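Local structure of chitinase (Paenibacillus sp. FPU-7, 5GZT) at residues 194-204 with 238-249. The protein probably hydrolyses internal beta-1,4 linkages between N-acetylglucosamine units of chitin and chitodextrins, using family 18 glycoside hydrolase modules. Numbering follows the deposited sequence.
Sequences DRQLVLKFNAY and PEVTFTSDKGLA
Phe201 and Val240 face each other as a hydrogen-bonded pair in two antiparallel central strands, 197-203 and 239-243, of a four-stranded sheet flanked by strands 184-191 and 233-235. Strands 197-203 and 239-243 run at 162° to each other, and the pairing illustrates how a regular backbone pattern sorts side chains onto two faces of a sheet. Paired backbone bonds join Leu199 to Phe242 and Phe201 to Val240; Ala203 N extends the series to Pro238 O, and Ser244 N to Leu197 O.

The apolar face carries Leu199, Phe201, Val240 and Phe242; Leu199 and Phe201 pack on strand 251-261, and the Phe242 ring meets Tyr224 and Phe233. Val240 CG1 sits over one face of the Phe201 ring, 3.6 Å from its centroid, a CH-pi contact. With Phe201 CG between its backbone N and carbonyl carbon (chi1 52°), the ring is turned toward Val240. Leu199 CD1 lies 3.9 Å from Phe242 CD2, the two side chains running side by side. On the other face, Thr241 CG2 presses against Lys200 CG at a tight 3.4 Å.

Beyond the strands, backbone and polar side-chain bonds together carry the contact on. Gln196 NE2 makes a weak bond to Ser244 O, while Asp194 OD2 and Lys246 NZ form a long salt bridge, Asp194 OD1 bonding Ser646 OG. Gly247 N and Leu248 N bond the carbonyls of Asp194 and Arg195, and Arg195, its chain bent at chi3 (-71°), returns NH1 to Leu248 O at 2.9 Å from above the carbonyl plane. Ser244 OG takes the N-H of Leu197 at 3.0 Å and gives its own proton to Asp245 O at 2.6 Å.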
ATOM      1  N   ASP B 194      -9.333  -0.077 -12.647  1.00 43.30           N
ATOM      2  CA  ASP B 194      -9.751  -1.473 -12.695  1.00 42.93           C
ATOM      3  C   ASP B 194      -8.583  -2.476 -12.668  1.00 41.49           C
ATOM      4  O   ASP B 194      -8.807  -3.687 -12.660  1.00 40.75           O
ATOM      5  CB  ASP B 194     -10.597  -1.724 -13.970  1.00 48.03           C
ATOM      6  CG  ASP B 194     -12.032  -1.170 -13.869  1.00 51.19           C
ATOM      7  OD1 ASP B 194     -12.633  -1.147 -12.754  1.00 50.78           O
ATOM      8  OD2 ASP B 194     -12.570  -0.790 -14.945  1.00 53.23           O
ATOM      9  N   ARG B 195      -7.360  -1.978 -12.699  1.00 36.46           N
ATOM     10  CA  ARG B 195      -6.190  -2.792 -12.616  1.00 40.94           C
ATOM     11  C   ARG B 195      -5.998  -3.675 -13.851  1.00 44.29           C
ATOM     12  O   ARG B 195      -5.582  -4.847 -13.780  1.00 43.47           O
ATOM     13  CB  ARG B 195      -6.155  -3.514 -11.251  1.00 40.81           C
ATOM     14  CG  ARG B 195      -5.953  -2.478 -10.151  1.00 38.39           C
ATOM     15  CD  ARG B 195      -5.815  -3.138  -8.839  1.00 37.54           C
ATOM     16  NE  ARG B 195      -7.116  -3.661  -8.491  1.00 35.49           N
ATOM     17  CZ  ARG B 195      -7.409  -4.907  -8.219  1.00 36.55           C
ATOM     18  NH1 ARG B 195      -6.495  -5.870  -8.254  1.00 45.47           N
ATOM     19  NH2 ARG B 195      -8.664  -5.188  -7.904  1.00 38.06           N
ATOM     20  N   GLN B 196      -6.273  -3.050 -14.996  1.00 46.77           N
ATOM     21  CA  GLN B 196      -5.754  -3.533 -16.269  1.00 52.00           C
ATOM     22  C   GLN B 196      -4.404  -2.963 -16.600  1.00 51.20           C
ATOM     23  O   GLN B 196      -4.103  -1.819 -16.307  1.00 57.90           O
ATOM     24  CB  GLN B 196      -6.665  -3.167 -17.407  1.00 55.46           C
ATOM     25  CG  GLN B 196      -7.972  -3.894 -17.313  1.00 56.97           C
ATOM     26  CD  GLN B 196      -8.838  -3.551 -18.486  1.00 58.42           C
ATOM     27  OE1 GLN B 196      -9.084  -2.386 -18.749  1.00 60.12           O
ATOM     28  NE2 GLN B 196      -9.289  -4.558 -19.207  1.00 54.23           N
ATOM     29  N   LEU B 197      -3.602  -3.815 -17.212  1.00 52.67           N
ATOM     30  CA  LEU B 197      -2.352  -3.463 -17.802  1.00 51.14           C
ATOM     31  C   LEU B 197      -2.554  -3.300 -19.329  1.00 54.85           C
ATOM     32  O   LEU B 197      -3.170  -4.158 -19.983  1.00 53.07           O
ATOM     33  CB  LEU B 197      -1.354  -4.565 -17.496  1.00 49.27           C
ATOM     34  CG  LEU B 197       0.090  -4.308 -17.875  1.00 53.38           C
ATOM     35  CD1 LEU B 197       0.540  -2.935 -17.469  1.00 57.24           C
ATOM     36  CD2 LEU B 197       1.014  -5.350 -17.260  1.00 55.05           C
ATOM     37  N   VAL B 198      -2.082  -2.173 -19.860  1.00 52.65           N
ATOM     38  CA  VAL B 198      -2.232  -1.843 -21.249  1.00 54.88           C
ATOM     39  C   VAL B 198      -0.823  -1.657 -21.775  1.00 61.45           C
ATOM     40  O   VAL B 198      -0.085  -0.815 -21.247  1.00 56.25           O
ATOM     41  CB  VAL B 198      -3.099  -0.581 -21.462  1.00 54.58           C
ATOM     42  CG1 VAL B 198      -3.100  -0.150 -22.925  1.00 52.69           C
ATOM     43  CG2 VAL B 198      -4.538  -0.865 -21.045  1.00 55.91           C
ATOM     44  N   LEU B 199      -0.460  -2.464 -22.790  1.00 62.88           N
ATOM     45  CA  LEU B 199       0.863  -2.401 -23.442  1.00 60.89           C
ATOM     46  C   LEU B 199       0.737  -1.948 -24.877  1.00 62.84           C
ATOM     47  O   LEU B 199       0.112  -2.644 -25.683  1.00 62.37           O
ATOM     48  CB  LEU B 199       1.506  -3.763 -23.423  1.00 57.93           C
ATOM     49  CG  LEU B 199       1.851  -4.200 -22.022  1.00 65.45           C
ATOM     50  CD1 LEU B 199       2.160  -5.687 -21.962  1.00 69.27           C
ATOM     51  CD2 LEU B 199       3.019  -3.365 -21.506  1.00 68.12           C
ATOM     52  N   LYS B 200       1.310  -0.784 -25.178  1.00 64.95           N
ATOM     53  CA  LYS B 200       1.369  -0.272 -26.533  1.00 67.87           C
ATOM     54  C   LYS B 200       2.770  -0.367 -27.097  1.00 70.36           C
ATOM     55  O   LYS B 200       3.749   0.060 -26.445  1.00 57.46           O
ATOM     56  CB  LYS B 200       0.933   1.189 -26.616  1.00 72.02           C
ATOM     57  CG  LYS B 200      -0.554   1.428 -26.389  1.00 77.42           C
ATOM     58  CD  LYS B 200      -1.020   2.787 -26.921  1.00 76.90           C
ATOM     59  CE  LYS B 200      -0.160   3.921 -26.367  1.00 81.79           C
ATOM     60  NZ  LYS B 200      -0.634   5.293 -26.704  1.00 84.55           N
ATOM     61  N   PHE B 201       2.827  -0.891 -28.332  1.00 67.07           N
ATOM     62  CA  PHE B 201       4.065  -1.036 -29.112  1.00 69.75           C
ATOM     63  C   PHE B 201       3.806  -0.903 -30.623  1.00 76.18           C
ATOM     64  O   PHE B 201       2.722  -1.276 -31.129  1.00 70.51           O
ATOM     65  CB  PHE B 201       4.776  -2.369 -28.795  1.00 60.52           C
ATOM     66  CG  PHE B 201       3.901  -3.608 -28.908  1.00 62.24           C
ATOM     67  CD1 PHE B 201       2.994  -3.950 -27.908  1.00 64.33           C
ATOM     68  CD2 PHE B 201       4.035  -4.490 -29.979  1.00 67.06           C
ATOM     69  CE1 PHE B 201       2.212  -5.120 -27.989  1.00 66.68           C
ATOM     70  CE2 PHE B 201       3.255  -5.655 -30.063  1.00 66.71           C
ATOM     71  CZ  PHE B 201       2.336  -5.970 -29.073  1.00 66.12           C
ATOM     72  N   ASN B 202       4.792  -0.324 -31.318  1.00 83.75           N
ATOM     73  CA  ASN B 202       4.872  -0.340 -32.798  1.00 83.07           C
ATOM     74  C   ASN B 202       5.547  -1.645 -33.248  1.00 85.29           C
ATOM     75  O   ASN B 202       6.708  -1.891 -32.889  1.00 76.68           O
ATOM     76  CB  ASN B 202       5.643   0.878 -33.341  1.00 80.58           C
ATOM     77  CG  ASN B 202       4.843   2.186 -33.240  1.00 83.53           C
ATOM     78  OD1 ASN B 202       3.644   2.250 -33.581  1.00 86.52           O
ATOM     79  ND2 ASN B 202       5.515   3.250 -32.807  1.00 82.30           N
ATOM     80  N   ALA B 203       4.806  -2.485 -33.992  1.00 91.68           N
ATOM     81  CA  ALA B 203       5.321  -3.762 -34.534  1.00 99.88           C
ATOM     82  C   ALA B 203       5.513  -3.664 -36.052  1.00106.47           C
ATOM     83  O   ALA B 203       4.568  -3.844 -36.829  1.00118.02           O
ATOM     84  CB  ALA B 203       4.403  -4.936 -34.182  1.00 96.31           C
ATOM     85  N   TYR B 204       6.747  -3.370 -36.458  1.00106.64           N
ATOM     86  CA  TYR B 204       7.133  -3.413 -37.861  1.00 95.77           C
ATOM     87  C   TYR B 204       7.141  -4.887 -38.298  1.00 95.60           C
ATOM     88  O   TYR B 204       7.476  -5.795 -37.509  1.00 85.77           O
ATOM     89  CB  TYR B 204       8.491  -2.744 -38.086  1.00 98.51           C
ATOM     90  CG  TYR B 204       8.607  -1.329 -37.518  1.00109.24           C
ATOM     91  CD1 TYR B 204       7.595  -0.374 -37.726  1.00106.60           C
ATOM     92  CD2 TYR B 204       9.734  -0.946 -36.776  1.00111.22           C
ATOM     93  CE1 TYR B 204       7.703   0.908 -37.212  1.00104.68           C
ATOM     94  CE2 TYR B 204       9.845   0.330 -36.259  1.00111.73           C
ATOM     95  CZ  TYR B 204       8.831   1.251 -36.481  1.00109.18           C
ATOM     96  OH  TYR B 204       8.945   2.518 -35.976  1.00114.05           O
ATOM     97  N   PRO B 238       1.515   0.680 -37.681  1.00 94.25           N
ATOM     98  CA  PRO B 238       2.432  -0.083 -36.806  1.00 93.49           C
ATOM     99  C   PRO B 238       1.865  -0.286 -35.355  1.00 88.18           C
ATOM    100  O   PRO B 238       2.276  -1.236 -34.667  1.00 70.83           O
ATOM    101  CB  PRO B 238       3.728   0.755 -36.825  1.00 95.70           C
ATOM    102  CG  PRO B 238       3.283   2.152 -37.105  1.00 96.07           C
ATOM    103  CD  PRO B 238       1.974   2.082 -37.858  1.00 96.41           C
ATOM    104  N   GLU B 239       0.917   0.564 -34.929  1.00 84.40           N
ATOM    105  CA  GLU B 239       0.377   0.565 -33.550  1.00 84.52           C
ATOM    106  C   GLU B 239      -0.362  -0.731 -33.145  1.00 75.65           C
ATOM    107  O   GLU B 239      -1.351  -1.099 -33.765  1.00 74.95           O
ATOM    108  CB  GLU B 239      -0.575   1.773 -33.362  1.00 95.23           C
ATOM    109  CG  GLU B 239       0.113   3.094 -33.015  1.00 99.90           C
ATOM    110  CD  GLU B 239       0.251   3.297 -31.513  1.00105.23           C
ATOM    111  OE1 GLU B 239      -0.778   3.563 -30.853  1.00 95.07           O
ATOM    112  OE2 GLU B 239       1.384   3.177 -30.990  1.00115.27           O
ATOM    113  N   VAL B 240       0.106  -1.422 -32.111  1.00 66.86           N
ATOM    114  CA  VAL B 240      -0.657  -2.548 -31.553  1.00 68.13           C
ATOM    115  C   VAL B 240      -0.673  -2.397 -30.053  1.00 66.67           C
ATOM    116  O   VAL B 240       0.318  -2.015 -29.476  1.00 74.16           O
ATOM    117  CB  VAL B 240      -0.128  -3.934 -31.989  1.00 69.61           C
ATOM    118  CG1 VAL B 240       1.376  -3.954 -32.027  1.00 78.33           C
ATOM    119  CG2 VAL B 240      -0.658  -5.068 -31.104  1.00 70.18           C
ATOM    120  N   THR B 241      -1.812  -2.688 -29.442  1.00 64.16           N
ATOM    121  CA  THR B 241      -2.033  -2.428 -28.017  1.00 63.04           C
ATOM    122  C   THR B 241      -2.589  -3.696 -27.338  1.00 57.51           C
ATOM    123  O   THR B 241      -3.656  -4.196 -27.721  1.00 57.61           O
ATOM    124  CB  THR B 241      -3.011  -1.245 -27.799  1.00 58.45           C
ATOM    125  OG1 THR B 241      -4.342  -1.683 -28.092  1.00 68.05           O
ATOM    126  CG2 THR B 241      -2.657  -0.036 -28.672  1.00 51.18           C
ATOM    127  N   PHE B 242      -1.856  -4.234 -26.365  1.00 50.00           N
ATOM    128  CA  PHE B 242      -2.340  -5.388 -25.643  1.00 53.89           C
ATOM    129  C   PHE B 242      -3.086  -4.912 -24.381  1.00 55.06           C
ATOM    130  O   PHE B 242      -2.667  -3.940 -23.745  1.00 53.00           O
ATOM    131  CB  PHE B 242      -1.191  -6.321 -25.309  1.00 53.05           C
ATOM    132  CG  PHE B 242      -1.564  -7.375 -24.327  1.00 56.08           C
ATOM    133  CD1 PHE B 242      -2.295  -8.480 -24.732  1.00 58.04           C
ATOM    134  CD2 PHE B 242      -1.228  -7.238 -22.985  1.00 57.74           C
ATOM    135  CE1 PHE B 242      -2.665  -9.458 -23.825  1.00 60.18           C
ATOM    136  CE2 PHE B 242      -1.601  -8.203 -22.074  1.00 57.43           C
ATOM    137  CZ  PHE B 242      -2.328  -9.312 -22.492  1.00 62.83           C
ATOM    138  N   THR B 243      -4.168  -5.598 -24.024  1.00 49.90           N
ATOM    139  CA  THR B 243      -4.976  -5.198 -22.889  1.00 47.79           C
ATOM    140  C   THR B 243      -5.350  -6.404 -22.068  1.00 49.28           C
ATOM    141  O   THR B 243      -6.147  -7.209 -22.506  1.00 51.53           O
ATOM    142  CB  THR B 243      -6.209  -4.404 -23.361  1.00 52.28           C
ATOM    143  OG1 THR B 243      -5.765  -3.164 -23.929  1.00 47.17           O
ATOM    144  CG2 THR B 243      -7.191  -4.108 -22.216  1.00 48.25           C
ATOM    145  N   SER B 244      -4.772  -6.493 -20.859  1.00 46.40           N
ATOM    146  CA  SER B 244      -4.950  -7.602 -19.921  1.00 41.23           C
ATOM    147  C   SER B 244      -6.329  -7.637 -19.413  1.00 37.07           C
ATOM    148  O   SER B 244      -7.101  -6.717 -19.632  1.00 40.35           O
ATOM    149  CB  SER B 244      -4.045  -7.423 -18.687  1.00 49.41           C
ATOM    150  OG  SER B 244      -4.668  -6.540 -17.736  1.00 49.55           O
ATOM    151  N   ASP B 245      -6.605  -8.656 -18.637  1.00 41.35           N
ATOM    152  CA  ASP B 245      -7.834  -8.730 -17.889  1.00 48.49           C
ATOM    153  C   ASP B 245      -7.771  -7.728 -16.751  1.00 48.17           C
ATOM    154  O   ASP B 245      -6.689  -7.333 -16.298  1.00 44.74           O
ATOM    155  CB  ASP B 245      -8.044 -10.106 -17.248  1.00 57.03           C
ATOM    156  CG  ASP B 245      -8.301 -11.215 -18.262  1.00 64.78           C
ATOM    157  OD1 ASP B 245      -8.996 -10.980 -19.281  1.00 69.19           O
ATOM    158  OD2 ASP B 245      -7.817 -12.330 -17.997  1.00 61.81           O
ATOM    159  N   LYS B 246      -8.959  -7.371 -16.273  1.00 48.85           N
ATOM    160  CA  LYS B 246      -9.115  -6.510 -15.094  1.00 48.03           C
ATOM    161  C   LYS B 246      -8.619  -7.206 -13.862  1.00 47.09           C
ATOM    162  O   LYS B 246      -8.601  -8.446 -13.795  1.00 46.23           O
ATOM    163  CB  LYS B 246     -10.577  -6.180 -14.863  1.00 48.97           C
ATOM    164  CG  LYS B 246     -11.057  -5.213 -15.911  1.00 57.87           C
ATOM    165  CD  LYS B 246     -12.552  -5.017 -15.887  1.00 60.17           C
ATOM    166  CE  LYS B 246     -12.888  -4.074 -17.031  1.00 66.44           C
ATOM    167  NZ  LYS B 246     -14.311  -3.680 -16.958  1.00 69.16           N
ATOM    168  N   GLY B 247      -8.259  -6.401 -12.863  1.00 42.65           N
ATOM    169  CA  GLY B 247      -8.031  -6.921 -11.519  1.00 39.20           C
ATOM    170  C   GLY B 247      -6.679  -7.567 -11.305  1.00 34.25           C
ATOM    171  O   GLY B 247      -6.561  -8.479 -10.500  1.00 39.80           O
ATOM    172  N   LEU B 248      -5.651  -7.105 -11.998  1.00 35.40           N
ATOM    173  CA  LEU B 248      -4.293  -7.617 -11.739  1.00 37.12           C
ATOM    174  C   LEU B 248      -3.774  -7.116 -10.400  1.00 37.94           C
ATOM    175  O   LEU B 248      -4.114  -6.015  -9.983  1.00 33.74           O
ATOM    176  CB  LEU B 248      -3.324  -7.140 -12.818  1.00 38.72           C
ATOM    177  CG  LEU B 248      -3.586  -7.738 -14.222  1.00 41.40           C
ATOM    178  CD1 LEU B 248      -2.435  -7.403 -15.148  1.00 44.87           C
ATOM    179  CD2 LEU B 248      -3.757  -9.224 -14.139  1.00 40.49           C
ATOM    180  N   ALA B 249      -2.888  -7.891  -9.789  1.00 38.39           N
ATOM    181  CA  ALA B 249      -2.265  -7.519  -8.522  1.00 41.01           C
ATOM    182  C   ALA B 249      -1.537  -6.211  -8.639  1.00 42.20           C
ATOM    183  O   ALA B 249      -0.813  -5.954  -9.628  1.00 37.78           O
ATOM    184  CB  ALA B 249      -1.298  -8.583  -8.034  1.00 42.53           C
TER